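Local coordinates for acyl-CoA thioesterase II TesB2 (Mycobacterium marinum, PDB 3U0A) that hydrolyses acyl-CoA thioesters, probably those of fatty acids, releasing the acid and coenzyme A, as a member of the double-hotdog thioesterase II family, at the interface of chains A and B. Residues are numbered along the deposited sequence; one frame, centred on the assembly and turned at random. Chains: chain A/B, Acyl-CoA thioesterase II TesB2.

The interface of chains A and B. Residues chain A 169-170, 205, 208-209; chain B 117-119.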
loop_
_atom_site.group_PDB
_atom_site.type_symbol
_atom_site.label_atom_id
_atom_site.label_comp_id
_atom_site.label_asym_id
_atom_site.label_seq_id
_atom_site.Cartn_x
_atom_site.Cartn_y
_atom_site.Cartn_z
ATOM N N ALA A 169 16.140 -9.670 -5.873
ATOM C CA ALA A 169 16.541 -10.728 -4.941
ATOM C C ALA A 169 15.600 -11.968 -4.949
ATOM O O ALA A 169 16.053 -13.101 -4.771
ATOM C CB ALA A 169 16.640 -10.157 -3.528
ATOM N N SER A 170 14.312 -11.762 -5.173
ATOM C CA SER A 170 13.346 -12.731 -4.758
ATOM C C SER A 170 12.045 -12.542 -5.503
ATOM O O SER A 170 11.234 -11.686 -5.150
ATOM C CB SER A 170 13.136 -12.566 -3.254
ATOM O OG SER A 170 12.572 -13.711 -2.670
ATOM N N ALA A 205 8.661 -13.796 0.012
ATOM C CA ALA A 205 9.748 -13.386 0.879
ATOM C C ALA A 205 10.693 -14.561 1.199
ATOM O O ALA A 205 11.874 -14.313 1.444
ATOM C CB ALA A 205 9.221 -12.753 2.165
ATOM N N THR A 208 14.453 -17.296 -1.252
ATOM C CA THR A 208 15.899 -17.449 -1.056
ATOM C C THR A 208 16.315 -17.779 0.401
ATOM O O THR A 208 17.467 -17.602 0.763
ATOM C CB THR A 208 16.652 -16.147 -1.459
ATOM O OG1 THR A 208 16.367 -15.096 -0.508
ATOM C CG2 THR A 208 16.292 -15.713 -2.890
ATOM N N HIS A 209 15.386 -18.228 1.238
ATOM C CA HIS A 209 15.642 -18.384 2.665
ATOM C C HIS A 209 15.178 -19.693 3.139
ATOM O O HIS A 209 14.803 -19.833 4.266
ATOM C CB HIS A 209 14.892 -17.318 3.425
ATOM C CG HIS A 209 15.365 -15.939 3.139
ATOM N ND1 HIS A 209 16.642 -15.575 3.300
ATOM C CD2 HIS A 209 14.687 -14.823 2.710
ATOM C CE1 HIS A 209 16.788 -14.301 2.961
ATOM N NE2 HIS A 209 15.584 -13.832 2.600
ATOM N N ILE B 117 15.252 -12.448 8.498
ATOM C CA ILE B 117 15.865 -12.694 7.179
ATOM C C ILE B 117 16.251 -11.354 6.522
ATOM O O ILE B 117 15.702 -10.284 6.890
ATOM C CB ILE B 117 14.959 -13.522 6.229
ATOM C CG1 ILE B 117 13.549 -12.925 6.139
ATOM C CG2 ILE B 117 14.893 -14.960 6.699
ATOM C CD1 ILE B 117 12.791 -13.287 4.892
ATOM N N SER B 118 17.224 -11.426 5.604
ATOM C CA SER B 118 17.783 -10.240 4.961
ATOM C C SER B 118 17.869 -10.397 3.494
ATOM O O SER B 118 18.455 -11.342 3.049
ATOM C CB SER B 118 19.218 -9.998 5.420
ATOM O OG SER B 118 19.168 -9.294 6.603
ATOM N N HIS B 119 17.334 -9.459 2.750
ATOM C CA HIS B 119 17.664 -9.345 1.357
ATOM C C HIS B 119 17.281 -7.981 0.819
ATOM O O HIS B 119 16.632 -7.201 1.496
ATOM C CB HIS B 119 17.033 -10.495 0.553
ATOM C CG HIS B 119 15.537 -10.561 0.630
ATOM N ND1 HIS B 119 14.890 -11.577 1.234
ATOM C CD2 HIS B 119 14.550 -9.709 0.124
ATOM C CE1 HIS B 119 13.554 -11.381 1.139
ATOM N NE2 HIS B 119 13.345 -10.238 0.464
#
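The imidazole of A:His209 is flanked on both faces, by B:Ile117 from the other subunit and by its own neighbour A:Thr208. CB of B:Ile117 lies 3.7 Å from the centroid of the A:His209 ring, a CH-pi contact, while the hydroxyl OG1 of A:Thr208 stands over the centre of the opposite face. B:Ser118 O, A:Ala205 O and B:His119 ND1 lie at the ring's edge, in its plane. The ring of B:His119 in turn has CD2 of A:His209 at its edge, in plane. This contact joins two subunits of a type II acyl-CoA thioesterase, whose family has a double-hotdog fold; the enzyme is a homotetramer, and this two-fold interface is probably one of those that build it. A short stretch of chain B, leading into strand 119-120, meets the loop that follows the 3-10 helix 201-206 of chain A.

The two imidazoles are joined by a hydrogen bond, NE2 of A:His209 to ND1 of B:His119, at 2.7 Å and nearly straight, 159° at the hydrogen. Histidine suits both ends because its ring nitrogens can donate or accept; the coordinates do not show which ring carries the proton. In B:His119, CG sits between the backbone N and the carbonyl carbon (chi1 60°), and the ring reaches toward chain A. CE1 of B:His119 comes 3.4 Å from O of A:Ala205, and CE1 of A:His209 lies 3.4 Å from O of B:Ser118; each carbonyl oxygen would probably polarise the C-H it faces.

Branched isoleucine packs well against a flat aromatic face: CG2 of B:Ile117 lies 3.7 Å from CG of A:His209, and CD1 reaches CD2 of the same ring. Threonine combines a compact branch with a hydroxyl; in A:Thr208 a chi1 of 70° holds OG1 over the A:His209 face. The small methyl of A:Ala169 lets the B:His119 side chain pack beside it, with 4.1 Å between CB of A:Ala169 and CB of B:His119.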